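Local coordinates for protein abietadiene synthase, chloroplastic (Abies grandis, PDB 3S9V) that belongs to the plant terpene synthase family and joins an all-helical N-terminal domain to a metal-binding terpene synthase domain in one chloroplast-located chain, at residues 316-321 against 342-347; 368-373 against 389-394. All blocks are in the same frame, centred on the assembly; numbering follows the deposited sequence.

Overall arrangement
From the N terminus, the chain runs through 316-321 into helix 320-332, and contact 1 closes a loop of about 20 residues when 342-347 returns to the start of that helix. Contact 2 opens only afterwards: helix 363-373 is followed by a short connection, and helix 381-397 comes back against it. The loops therefore follow in series, neither enclosing nor crossing the other, with centres about 14 Å apart. They touch where Ile320 CG1 meets Val369 CG2 at 3.5 Å and where Asp321 OD1 and Asn368 ND2 lie 2.7 Å apart, probably hydrogen-bonded. Together they join three successive helices of the N-terminal terpene synthase domain.

Contact 1. Residues 316-321 against 342-347; sequences PVPDID and LKTFRD
The Phe345 ring is covered on both faces. Over the centre of one face sits the methyl CG2 of its own neighbour Thr344, 4.1 Å above the plane. Across the opposite face runs the start of helix 320-332, with Ile320 N 3.0 Å above the ring plane and displaced toward the rim. At the edge, Pro318 O comes near the plane, 3.6 Å from Phe345 CE2, so the chain from Pro318 to Ile320 bends around one side of the ring. The closeness of Ile320 N to Phe345 CE2, 3.1 Å, marks tight packing of ring against backbone. Ile320 adds a CH-pi contact, its CB 3.9 Å from the ring centroid and 18° off the normal. With CG1 anti to the backbone N (chi1 -155°), the Ile320 chain slides past the Phe345 side chain in the opposite direction, until CD1 rests 3.7 Å from Phe345 CB. The Pro318 ring comes in obliquely beyond CZ, from the same side as Thr344 CG2, with its CG 3.9 Å from Phe345 CZ. Thr344 OG1 is hydrogen-bonded to Arg307 O, consistent with the rotamer that holds CG2 over that face. On the far side of Ile320, Val369 of helix 363-373 continues the apolar layer. The side chain of Asp319 leaves the backbone away from 342-347: this residue is the N-cap of helix 320-332, with OD2 hydrogen-bonded to Asp322 N, an arrangement that would favour its charged form. Asp319, Ile320, Asp321 and Asp322 spell the DXDD motif characteristic of class II terpene cyclases, placed here at the N-cap and first turn of helix 320-332 in the N-terminal domain.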
loop_
_atom_site.group_PDB
_atom_site.type_symbol
_atom_site.label_atom_id
_atom_site.label_comp_id
_atom_site.label_asym_id
_atom_site.label_seq_id
_atom_site.Cartn_x
_atom_site.Cartn_y
_atom_site.Cartn_z
ATOM N N PRO A 316 -7.579 -13.382 -19.818
ATOM C CA PRO A 316 -6.756 -14.288 -20.632
ATOM C C PRO A 316 -5.328 -14.401 -20.087
ATOM O O PRO A 316 -4.715 -15.462 -20.142
ATOM C CB PRO A 316 -6.771 -13.632 -22.008
ATOM C CG PRO A 316 -8.050 -12.862 -22.012
ATOM C CD PRO A 316 -8.121 -12.283 -20.631
ATOM N N VAL A 317 -4.802 -13.292 -19.575
ATOM C CA VAL A 317 -3.454 -13.267 -19.025
ATOM C C VAL A 317 -3.418 -12.455 -17.735
ATOM O O VAL A 317 -4.041 -11.396 -17.634
ATOM C CB VAL A 317 -2.430 -12.646 -20.021
ATOM C CG1 VAL A 317 -2.542 -13.324 -21.370
ATOM C CG2 VAL A 317 -2.656 -11.147 -20.160
ATOM N N PRO A 318 -2.690 -12.946 -16.723
ATOM C CA PRO A 318 -2.614 -12.211 -15.461
ATOM C C PRO A 318 -1.522 -11.164 -15.576
ATOM O O PRO A 318 -0.707 -11.221 -16.498
ATOM C CB PRO A 318 -2.252 -13.300 -14.461
ATOM C CG PRO A 318 -1.296 -14.147 -15.268
ATOM C CD PRO A 318 -2.006 -14.250 -16.615
ATOM N N ASP A 319 -1.513 -10.206 -14.655
ATOM C CA ASP A 319 -0.471 -9.184 -14.651
ATOM C C ASP A 319 0.047 -9.026 -13.229
ATOM O O ASP A 319 -0.708 -9.150 -12.264
ATOM C CB ASP A 319 -0.991 -7.849 -15.180
ATOM C CG ASP A 319 -1.972 -7.192 -14.246
ATOM O OD1 ASP A 319 -3.130 -7.650 -14.178
ATOM O OD2 ASP A 319 -1.580 -6.216 -13.576
ATOM N N ILE A 320 1.337 -8.743 -13.104
ATOM C CA ILE A 320 1.960 -8.611 -11.800
ATOM C C ILE A 320 1.362 -7.506 -10.925
ATOM O O ILE A 320 1.357 -7.624 -9.702
ATOM C CB ILE A 320 3.479 -8.388 -11.943
ATOM C CG1 ILE A 320 4.194 -8.855 -10.674
ATOM C CG2 ILE A 320 3.772 -6.918 -12.211
ATOM C CD1 ILE A 320 5.702 -8.856 -10.798
ATOM N N ASP A 321 0.845 -6.447 -11.540
ATOM C CA ASP A 321 0.278 -5.344 -10.768
ATOM C C ASP A 321 -0.986 -5.771 -10.024
ATOM O O ASP A 321 -1.063 -5.614 -8.812
ATOM C CB ASP A 321 -0.018 -4.141 -11.680
ATOM C CG ASP A 321 0.023 -2.805 -10.931
ATOM O OD1 ASP A 321 0.298 -2.791 -9.702
ATOM O OD2 ASP A 321 -0.214 -1.763 -11.582
ATOM N N LEU A 342 3.244 -15.101 -7.719
ATOM C CA LEU A 342 4.295 -14.266 -8.291
ATOM C C LEU A 342 5.279 -15.021 -9.188
ATOM O O LEU A 342 5.954 -14.413 -10.017
ATOM C CB LEU A 342 5.076 -13.558 -7.182
ATOM C CG LEU A 342 4.328 -12.550 -6.308
ATOM C CD1 LEU A 342 5.309 -11.942 -5.328
ATOM C CD2 LEU A 342 3.692 -11.455 -7.171
ATOM N N LYS A 343 5.368 -16.336 -9.022
ATOM C CA LYS A 343 6.285 -17.135 -9.835
ATOM C C LYS A 343 6.015 -16.955 -11.327
ATOM O O LYS A 343 6.920 -17.040 -12.153
ATOM C CB LYS A 343 6.180 -18.614 -9.449
ATOM C CG LYS A 343 6.950 -18.984 -8.172
ATOM C CD LYS A 343 6.689 -20.436 -7.768
ATOM C CE LYS A 343 7.696 -20.940 -6.734
ATOM N NZ LYS A 343 7.751 -20.124 -5.488
ATOM N N THR A 344 4.763 -16.685 -11.665
ATOM C CA THR A 344 4.359 -16.478 -13.050
ATOM C C THR A 344 5.090 -15.304 -13.716
ATOM O O THR A 344 5.229 -15.267 -14.942
ATOM C CB THR A 344 2.836 -16.199 -13.129
ATOM O OG1 THR A 344 2.114 -17.359 -12.708
ATOM C CG2 THR A 344 2.421 -15.828 -14.541
ATOM N N PHE A 345 5.557 -14.352 -12.909
ATOM C CA PHE A 345 6.216 -13.165 -13.444
ATOM C C PHE A 345 7.738 -13.094 -13.296
ATOM O O PHE A 345 8.368 -12.109 -13.692
ATOM C CB PHE A 345 5.565 -11.931 -12.823
ATOM C CG PHE A 345 4.063 -11.926 -12.946
ATOM C CD1 PHE A 345 3.266 -12.462 -11.939
ATOM C CD2 PHE A 345 3.446 -11.444 -14.101
ATOM C CE1 PHE A 345 1.882 -12.522 -12.082
ATOM C CE2 PHE A 345 2.065 -11.501 -14.249
ATOM C CZ PHE A 345 1.284 -12.040 -13.237
ATOM N N ARG A 346 8.319 -14.151 -12.743
ATOM C CA ARG A 346 9.754 -14.226 -12.528
ATOM C C ARG A 346 10.471 -14.882 -13.710
ATOM O O ARG A 346 10.024 -15.917 -14.208
ATOM C CB ARG A 346 10.014 -15.030 -11.253
ATOM C CG ARG A 346 11.468 -15.236 -10.911
ATOM C CD ARG A 346 11.598 -16.211 -9.757
ATOM N NE ARG A 346 12.968 -16.300 -9.267
ATOM C CZ ARG A 346 13.915 -17.058 -9.807
ATOM N NH1 ARG A 346 13.648 -17.812 -10.867
ATOM N NH2 ARG A 346 15.136 -17.055 -9.288
ATOM N N ASP A 347 11.568 -14.279 -14.166
ATOM C CA ASP A 347 12.341 -14.848 -15.272
ATOM C C ASP A 347 13.438 -15.735 -14.689
ATOM O O ASP A 347 13.659 -15.741 -13.476
ATOM C CB ASP A 347 12.963 -13.750 -16.159
ATOM C CG ASP A 347 14.139 -13.017 -15.492
ATOM O OD1 ASP A 347 14.579 -13.402 -14.388
ATOM O OD2 ASP A 347 14.637 -12.038 -16.093
#

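Contact 2. Residues 368-373 against 389-394; sequences NVNRCS and CTERYL
Asn370 holds CG anti to its backbone N (chi1 176°), sending the amide outward across the gap between helices, while Thr390 puts OG1 in the crowded position between N and the carbonyl carbon (chi1 57°). With the amide also turned about its CB-CG bond, Asn370 ND2 comes to 3.1 Å from Thr390 OG1 in a hydrogen bond with an N-H...O angle of 153°, the acceptor close to the amide plane. Thr390 OG1 gives its own proton back to its helix, chiefly to Ala386 O with Lys387 O sharing it, so this buried hydroxyl is gripped from both helices and probably held in this rotamer. Thr390 CG2, anti to the carbonyl carbon, turns instead to Val369 CG1, only 3.4 Å away, tighter than an ordinary methyl contact. The pair belongs to a helical hairpin of the alpha-alpha barrel expected for this six-hairpin type of domain: helices 363-373 and 381-397 run roughly antiparallel but strongly inclined, with segment axes approaching to 9.2 Å. The closest alpha carbons, those of Asn370 and Thr390, are 5.5 Å apart, so the bond lies where the two backbones come nearest by that measure. Leu394, one turn further along, lays CD1 3.9 Å from Asn370 CB, and Glu391 CG passes 3.8 Å from Asn370 ND2, so aliphatic groups flank the amide. Ser373 OG is bonded back to Asn370 O at 2.8 Å, on a lone pair of that carbonyl. On the helix side turned from Thr390, Asn368 OD1 takes a hydrogen bond from Arg371 NH1, and Arg371 NH2 forms a salt bridge with Asp278.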
loop_
_atom_site.group_PDB
_atom_site.type_symbol
_atom_site.label_atom_id
_atom_site.label_comp_id
_atom_site.label_asym_id
_atom_site.label_seq_id
_atom_site.Cartn_x
_atom_site.Cartn_y
_atom_site.Cartn_z
ATOM N N ASN A 368 3.982 -1.474 -6.513
ATOM C CA ASN A 368 2.991 -2.308 -5.839
ATOM C C ASN A 368 3.563 -3.686 -5.521
ATOM O O ASN A 368 3.184 -4.315 -4.527
ATOM C CB ASN A 368 1.717 -2.420 -6.681
ATOM C CG ASN A 368 0.953 -1.106 -6.740
ATOM O OD1 ASN A 368 0.784 -0.435 -5.720
ATOM N ND2 ASN A 368 0.487 -0.734 -7.930
ATOM N N VAL A 369 4.490 -4.145 -6.357
ATOM C CA VAL A 369 5.136 -5.427 -6.137
ATOM C C VAL A 369 6.040 -5.289 -4.911
ATOM O O VAL A 369 6.137 -6.206 -4.099
ATOM C CB VAL A 369 5.993 -5.858 -7.365
ATOM C CG1 VAL A 369 6.865 -7.055 -7.009
ATOM C CG2 VAL A 369 5.090 -6.213 -8.537
ATOM N N ASN A 370 6.695 -4.140 -4.771
ATOM C CA ASN A 370 7.587 -3.908 -3.631
ATOM C C ASN A 370 6.822 -3.887 -2.306
ATOM O O ASN A 370 7.256 -4.481 -1.318
ATOM C CB ASN A 370 8.371 -2.597 -3.808
ATOM C CG ASN A 370 9.246 -2.270 -2.602
ATOM O OD1 ASN A 370 8.786 -1.690 -1.623
ATOM N ND2 ASN A 370 10.512 -2.661 -2.669
ATOM N N ARG A 371 5.686 -3.202 -2.288
ATOM C CA ARG A 371 4.860 -3.141 -1.087
ATOM C C ARG A 371 4.454 -4.564 -0.697
ATOM O O ARG A 371 4.497 -4.938 0.475
ATOM C CB ARG A 371 3.607 -2.292 -1.342
ATOM C CG ARG A 371 3.897 -0.813 -1.580
ATOM C CD ARG A 371 2.668 -0.098 -2.117
ATOM N NE ARG A 371 1.616 -0.018 -1.112
ATOM C CZ ARG A 371 0.322 0.097 -1.384
ATOM N NH1 ARG A 371 -0.105 0.145 -2.642
ATOM N NH2 ARG A 371 -0.549 0.153 -0.388
ATOM N N CYS A 372 4.076 -5.352 -1.695
ATOM C CA CYS A 372 3.666 -6.732 -1.477
ATOM C C CYS A 372 4.796 -7.624 -0.937
ATOM O O CYS A 372 4.585 -8.415 -0.020
ATOM C CB CYS A 372 3.116 -7.314 -2.792
ATOM S SG CYS A 372 2.768 -9.099 -2.770
ATOM N N SER A 373 5.998 -7.480 -1.483
ATOM C CA SER A 373 7.128 -8.318 -1.067
ATOM C C SER A 373 7.522 -8.231 0.401
ATOM O O SER A 373 8.190 -9.130 0.918
ATOM C CB SER A 373 8.363 -8.012 -1.920
ATOM O OG SER A 373 8.895 -6.734 -1.602
ATOM N N CYS A 389 14.631 -7.291 -6.464
ATOM C CA CYS A 389 14.453 -6.780 -7.824
ATOM C C CYS A 389 13.773 -5.417 -7.831
ATOM O O CYS A 389 14.250 -4.489 -8.471
ATOM C CB CYS A 389 13.623 -7.762 -8.666
ATOM S SG CYS A 389 12.982 -7.097 -10.241
ATOM N N THR A 390 12.658 -5.301 -7.118
ATOM C CA THR A 390 11.933 -4.040 -7.075
ATOM C C THR A 390 12.753 -2.924 -6.440
ATOM O O THR A 390 12.694 -1.784 -6.890
ATOM C CB THR A 390 10.564 -4.176 -6.339
ATOM O OG1 THR A 390 10.756 -4.680 -5.009
ATOM C CG2 THR A 390 9.638 -5.097 -7.116
ATOM N N GLU A 391 13.524 -3.245 -5.407
ATOM C CA GLU A 391 14.347 -2.226 -4.766
ATOM C C GLU A 391 15.378 -1.660 -5.733
ATOM O O GLU A 391 15.513 -0.443 -5.855
ATOM C CB GLU A 391 15.059 -2.784 -3.531
ATOM C CG GLU A 391 14.308 -2.537 -2.233
ATOM C CD GLU A 391 15.163 -2.795 -1.003
ATOM O OE1 GLU A 391 15.471 -3.974 -0.724
ATOM O OE2 GLU A 391 15.536 -1.812 -0.321
ATOM N N ARG A 392 16.106 -2.534 -6.421
ATOM C CA ARG A 392 17.110 -2.064 -7.370
ATOM C C ARG A 392 16.470 -1.260 -8.496
ATOM O O ARG A 392 17.019 -0.254 -8.950
ATOM C CB ARG A 392 17.906 -3.243 -7.942
ATOM C CG ARG A 392 18.926 -3.801 -6.958
ATOM C CD ARG A 392 19.809 -4.895 -7.547
ATOM N NE ARG A 392 19.141 -6.192 -7.646
ATOM C CZ ARG A 392 18.297 -6.533 -8.615
ATOM N NH1 ARG A 392 18.012 -5.669 -9.583
ATOM N NH2 ARG A 392 17.741 -7.739 -8.615
ATOM N N TYR A 393 15.294 -1.689 -8.930
ATOM C CA TYR A 393 14.609 -0.996 -10.004
ATOM C C TYR A 393 14.006 0.348 -9.582
ATOM O O TYR A 393 14.071 1.319 -10.334
ATOM C CB TYR A 393 13.523 -1.896 -10.589
ATOM C CG TYR A 393 12.692 -1.230 -11.656
ATOM C CD1 TYR A 393 11.658 -0.356 -11.315
ATOM C CD2 TYR A 393 12.946 -1.463 -13.007
ATOM C CE1 TYR A 393 10.896 0.268 -12.289
ATOM C CE2 TYR A 393 12.187 -0.840 -13.995
ATOM C CZ TYR A 393 11.164 0.023 -13.628
ATOM O OH TYR A 393 10.403 0.636 -14.594
ATOM N N LEU A 394 13.414 0.409 -8.393
ATOM C CA LEU A 394 12.819 1.661 -7.935
ATOM C C LEU A 394 13.882 2.710 -7.641
ATOM O O LEU A 394 13.687 3.889 -7.938
ATOM C CB LEU A 394 11.947 1.437 -6.692
ATOM C CG LEU A 394 10.616 0.718 -6.942
ATOM C CD1 LEU A 394 9.902 0.508 -5.624
ATOM C CD2 LEU A 394 9.749 1.532 -7.898
#